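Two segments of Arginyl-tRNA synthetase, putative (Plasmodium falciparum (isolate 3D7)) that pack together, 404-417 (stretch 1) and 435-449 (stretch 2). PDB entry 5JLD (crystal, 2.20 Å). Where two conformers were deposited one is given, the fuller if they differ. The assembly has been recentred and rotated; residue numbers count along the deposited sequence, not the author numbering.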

# COMPACT_ATOMS: atom_id res chain seq x y z
N LEU A 404 14.06 -13.35 -13.98
CA LEU A 404 12.76 -13.89 -13.60
C LEU A 404 11.65 -13.13 -14.32
O LEU A 404 10.73 -13.72 -14.93
CB LEU A 404 12.57 -13.81 -12.09
CG LEU A 404 11.26 -14.45 -11.65
CD1 LEU A 404 11.24 -15.91 -12.08
CD2 LEU A 404 11.06 -14.32 -10.15
N ILE A 405 11.74 -11.80 -14.28
CA ILE A 405 10.76 -10.99 -14.97
C ILE A 405 10.83 -11.19 -16.49
O ILE A 405 9.80 -11.19 -17.14
CB ILE A 405 10.91 -9.49 -14.63
CG1 ILE A 405 10.61 -9.26 -13.15
CG2 ILE A 405 9.96 -8.66 -15.48
CD1 ILE A 405 10.77 -7.80 -12.69
N LYS A 406 12.02 -11.38 -17.06
CA LYS A 406 12.09 -11.57 -18.51
C LYS A 406 11.49 -12.92 -18.91
O LYS A 406 10.92 -13.07 -20.00
CB LYS A 406 13.54 -11.45 -19.03
CG LYS A 406 14.38 -12.71 -18.92
CD LYS A 406 15.62 -12.63 -19.82
CE LYS A 406 16.35 -11.30 -19.64
NZ LYS A 406 17.50 -11.17 -20.57
N GLU A 407 11.60 -13.90 -18.01
CA GLU A 407 10.94 -15.19 -18.19
C GLU A 407 9.43 -15.02 -18.21
O GLU A 407 8.73 -15.57 -19.09
CB GLU A 407 11.35 -16.16 -17.08
CG GLU A 407 10.50 -17.41 -17.04
CD GLU A 407 11.13 -18.50 -16.18
OE1 GLU A 407 11.98 -18.18 -15.33
OE2 GLU A 407 10.76 -19.68 -16.38
N GLY A 408 8.93 -14.27 -17.22
CA GLY A 408 7.52 -13.91 -17.20
C GLY A 408 7.10 -13.23 -18.50
O GLY A 408 6.07 -13.56 -19.07
N THR A 409 7.92 -12.30 -18.98
CA THR A 409 7.65 -11.57 -20.21
C THR A 409 7.50 -12.54 -21.37
O THR A 409 6.55 -12.45 -22.15
CB THR A 409 8.76 -10.53 -20.49
OG1 THR A 409 8.77 -9.56 -19.44
CG2 THR A 409 8.56 -9.83 -21.82
N GLU A 410 8.43 -13.49 -21.48
CA GLU A 410 8.35 -14.53 -22.49
C GLU A 410 7.03 -15.31 -22.41
O GLU A 410 6.35 -15.51 -23.42
CB GLU A 410 9.54 -15.48 -22.36
N ARG A 411 6.66 -15.73 -21.20
CA ARG A 411 5.38 -16.43 -21.00
C ARG A 411 4.15 -15.60 -21.44
O ARG A 411 3.25 -16.11 -22.14
CB ARG A 411 5.24 -16.83 -19.53
CG ARG A 411 5.81 -18.19 -19.19
CD ARG A 411 4.85 -19.29 -19.62
NE ARG A 411 3.82 -19.55 -18.61
N ALA A 412 4.11 -14.33 -21.03
CA ALA A 412 3.01 -13.44 -21.37
C ALA A 412 2.93 -13.23 -22.88
O ALA A 412 1.84 -13.28 -23.45
CB ALA A 412 3.17 -12.10 -20.67
N LYS A 413 4.07 -13.01 -23.52
CA LYS A 413 4.10 -12.84 -24.96
C LYS A 413 3.60 -14.10 -25.66
O LYS A 413 2.82 -14.01 -26.61
CB LYS A 413 5.51 -12.51 -25.46
CG LYS A 413 5.61 -12.63 -26.97
CD LYS A 413 7.01 -12.38 -27.47
CE LYS A 413 7.37 -10.92 -27.36
NZ LYS A 413 8.68 -10.66 -28.02
N ARG A 414 4.05 -15.26 -25.20
CA ARG A 414 3.58 -16.54 -25.73
C ARG A 414 2.05 -16.65 -25.67
O ARG A 414 1.37 -16.91 -26.69
CB ARG A 414 4.23 -17.70 -24.96
CG ARG A 414 3.59 -19.06 -25.17
CD ARG A 414 4.31 -20.13 -24.35
NE ARG A 414 3.39 -20.93 -23.55
CZ ARG A 414 3.74 -21.62 -22.47
NH1 ARG A 414 5.00 -21.60 -22.04
NH2 ARG A 414 2.83 -22.33 -21.81
N ASP A 415 1.50 -16.44 -24.48
CA ASP A 415 0.05 -16.53 -24.32
C ASP A 415 -0.66 -15.52 -25.22
O ASP A 415 -1.67 -15.84 -25.86
CB ASP A 415 -0.34 -16.31 -22.86
CG ASP A 415 0.36 -17.28 -21.92
OD1 ASP A 415 0.67 -18.42 -22.36
OD2 ASP A 415 0.62 -16.91 -20.75
N LEU A 416 -0.09 -14.32 -25.31
CA LEU A 416 -0.66 -13.22 -26.09
C LEU A 416 -0.72 -13.53 -27.58
O LEU A 416 -1.79 -13.44 -28.18
CB LEU A 416 0.14 -11.93 -25.86
CG LEU A 416 -0.30 -10.71 -26.66
CD1 LEU A 416 -1.78 -10.43 -26.43
CD2 LEU A 416 0.53 -9.49 -26.30
N LEU A 417 0.41 -13.89 -28.18
CA LEU A 417 0.45 -14.27 -29.59
C LEU A 417 -0.48 -15.45 -29.86
O LEU A 417 -1.18 -15.49 -30.87
CB LEU A 417 1.88 -14.63 -30.02
CG LEU A 417 2.91 -13.51 -30.16
CD1 LEU A 417 4.31 -14.09 -30.17
CD2 LEU A 417 2.68 -12.71 -31.44
N ASP A 435 4.30 -2.52 -30.63
CA ASP A 435 5.50 -3.10 -30.06
C ASP A 435 5.09 -4.21 -29.10
O ASP A 435 4.70 -3.93 -27.96
CB ASP A 435 6.34 -2.03 -29.35
CG ASP A 435 7.56 -2.59 -28.64
OD1 ASP A 435 7.95 -3.75 -28.90
OD2 ASP A 435 8.15 -1.86 -27.82
N ILE A 436 5.16 -5.46 -29.56
CA ILE A 436 4.68 -6.60 -28.79
C ILE A 436 5.56 -6.85 -27.57
O ILE A 436 5.09 -7.31 -26.54
CB ILE A 436 4.62 -7.89 -29.65
CG1 ILE A 436 3.74 -7.67 -30.88
CG2 ILE A 436 4.07 -9.05 -28.84
CD1 ILE A 436 2.31 -7.27 -30.55
N ASP A 437 6.85 -6.53 -27.69
CA ASP A 437 7.78 -6.71 -26.58
C ASP A 437 7.41 -5.85 -25.38
O ASP A 437 7.24 -6.38 -24.28
CB ASP A 437 9.20 -6.39 -27.04
CG ASP A 437 9.72 -7.40 -28.03
OD1 ASP A 437 9.26 -8.56 -27.96
OD2 ASP A 437 10.56 -7.06 -28.88
N GLN A 438 7.28 -4.55 -25.59
CA GLN A 438 6.95 -3.62 -24.50
C GLN A 438 5.62 -3.98 -23.89
O GLN A 438 5.45 -3.93 -22.68
CB GLN A 438 6.92 -2.17 -25.00
N LEU A 439 4.67 -4.34 -24.75
CA LEU A 439 3.34 -4.73 -24.30
C LEU A 439 3.40 -5.96 -23.40
O LEU A 439 2.77 -5.99 -22.33
CB LEU A 439 2.41 -4.99 -25.49
CG LEU A 439 0.99 -5.43 -25.16
CD1 LEU A 439 0.23 -4.32 -24.45
CD2 LEU A 439 0.24 -5.85 -26.41
N SER A 440 4.15 -6.96 -23.84
CA SER A 440 4.34 -8.19 -23.06
C SER A 440 4.99 -7.90 -21.71
O SER A 440 4.55 -8.41 -20.68
CB SER A 440 5.21 -9.18 -23.84
OG SER A 440 4.65 -9.47 -25.11
N GLU A 441 6.04 -7.08 -21.71
CA GLU A 441 6.71 -6.73 -20.46
C GLU A 441 5.74 -6.01 -19.52
O GLU A 441 5.72 -6.26 -18.32
CB GLU A 441 7.93 -5.86 -20.73
CG GLU A 441 8.70 -5.46 -19.48
CD GLU A 441 10.07 -4.89 -19.81
OE1 GLU A 441 10.16 -3.73 -20.26
OE2 GLU A 441 11.07 -5.64 -19.66
N SER A 442 4.93 -5.12 -20.09
CA SER A 442 3.94 -4.39 -19.31
C SER A 442 2.95 -5.37 -18.67
O SER A 442 2.69 -5.31 -17.46
CB SER A 442 3.20 -3.38 -20.19
OG SER A 442 2.63 -2.35 -19.40
N LEU A 443 2.44 -6.30 -19.48
CA LEU A 443 1.52 -7.33 -19.01
C LEU A 443 2.11 -8.16 -17.87
O LEU A 443 1.47 -8.35 -16.83
CB LEU A 443 1.11 -8.25 -20.17
CG LEU A 443 0.31 -7.61 -21.30
CD1 LEU A 443 -0.05 -8.63 -22.38
CD2 LEU A 443 -0.95 -6.92 -20.76
N CYS A 444 3.34 -8.64 -18.07
CA CYS A 444 4.06 -9.40 -17.05
C CYS A 444 4.24 -8.65 -15.74
O CYS A 444 3.92 -9.16 -14.66
CB CYS A 444 5.45 -9.79 -17.57
SG CYS A 444 6.49 -10.47 -16.26
N VAL A 445 4.77 -7.44 -15.84
CA VAL A 445 5.02 -6.61 -14.66
C VAL A 445 3.73 -6.36 -13.88
O VAL A 445 3.66 -6.55 -12.66
CB VAL A 445 5.67 -5.28 -15.08
CG1 VAL A 445 5.70 -4.30 -13.92
CG2 VAL A 445 7.08 -5.54 -15.62
N SER A 446 2.69 -5.96 -14.62
CA SER A 446 1.37 -5.75 -14.03
C SER A 446 0.85 -7.01 -13.33
O SER A 446 0.29 -6.93 -12.22
CB SER A 446 0.38 -5.30 -15.11
OG SER A 446 0.62 -3.96 -15.50
N ALA A 447 1.05 -8.15 -13.98
CA ALA A 447 0.61 -9.44 -13.46
C ALA A 447 1.30 -9.78 -12.15
O ALA A 447 0.65 -10.17 -11.18
CB ALA A 447 0.85 -10.54 -14.50
N ILE A 448 2.62 -9.66 -12.14
CA ILE A 448 3.42 -9.87 -10.93
C ILE A 448 2.92 -8.98 -9.79
O ILE A 448 2.70 -9.46 -8.64
CB ILE A 448 4.93 -9.57 -11.19
CG1 ILE A 448 5.56 -10.67 -12.05
CG2 ILE A 448 5.70 -9.41 -9.88
CD1 ILE A 448 7.06 -10.49 -12.29
N LYS A 449 2.74 -7.70 -10.09
CA LYS A 449 2.33 -6.75 -9.05
C LYS A 449 0.97 -7.12 -8.47
O LYS A 449 0.82 -7.15 -7.24
CB LYS A 449 2.31 -5.31 -9.58
CG LYS A 449 3.70 -4.74 -9.89
CD LYS A 449 3.64 -3.26 -10.17
CE LYS A 449 4.99 -2.69 -10.62
NZ LYS A 449 4.87 -1.20 -10.75

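How do two helices that cross so steeply come to touch at all? Their axes approach to 8.0 Å, with 113° between their N-to-C directions, and small residues near the crossing let the backbones come close. The CA atoms of Thr409 and Glu441 are 4.9 Å apart, those of Lys413 and Ser440 5.0 Å. Together the two stretches bury 662 Å², and no clear hydrogen bond passes between them, so the join rests mainly on the fit of side chains.

What does the N-terminal part of stretch 1 contribute? Ile405, buried and with chi1 in m and chi2 in t, sends CG1 to 3.9 Å from CD1 of Ile448, while its CG2 lies 4.2 Å from CG2 of Val445 and 4.0 Å from SG of Cys444. A branched aliphatic chain suits this place because it offers methyl and methylene surface to several partners at once. Lys406 and Glu407 follow, both directed away and exposed, as charged residues on the outer side of a helix usually are.

Why is there a glycine at 408? The thiol of Cys444 occupies the space next to it: SG is 3.6 Å from Gly408 C, and a CB built in ideal geometry on this glycine would fall 2.6 Å from that SG, a clash. The bare backbone therefore leaves room for SG of Cys444, which also lies 3.6 Å from Thr409 N. Thr409 is set sideways at the crossing, its OG1 3.6 Å from CA of Glu441 and its CG2 4.0 Å from CB of Ser440. A hydroxyl can be accommodated in this close packing because Thr409 OG1 donates to Ile405 O, at 3.0 Å, within its own helix.

How does the contact continue through Ala412 and Lys413? Ala412 points toward the partner, and its single methyl fits the narrow gap, with CB 3.9 Å from Ser440 O and 4.4 Å from CB of Leu443. Ser440 is similarly compact; its OG donates to Ile436 O at 2.6 Å, satisfying a buried polar group, and sits 3.2 Å from CB of Lys413. The lysine starts sideways, but its long chain brings the end nearer, with CE 4.1 Å from CG2 of Ile436. Its ammonium forms a salt bridge with Asp437 at the more open margin, although the modelled NZ to OD1 separation of 2.2 Å is too short, leaving both positions uncertain.

What closes the contact at the C-terminal part of stretch 1? Leu416 points toward stretch 2 and inserts as a knob among Ile436, Leu439, Ser440 and Leu443. Its CD2 is 3.7 Å from CD2 of Leu439, 4.1 Å from CD1 of Leu443 and 4.4 Å from CG2 of Ile436. With 72 Å² covered, it is the most extensively covered residue of stretch 1, and leucine's forked end suits a pocket lined mainly by aliphatic groups.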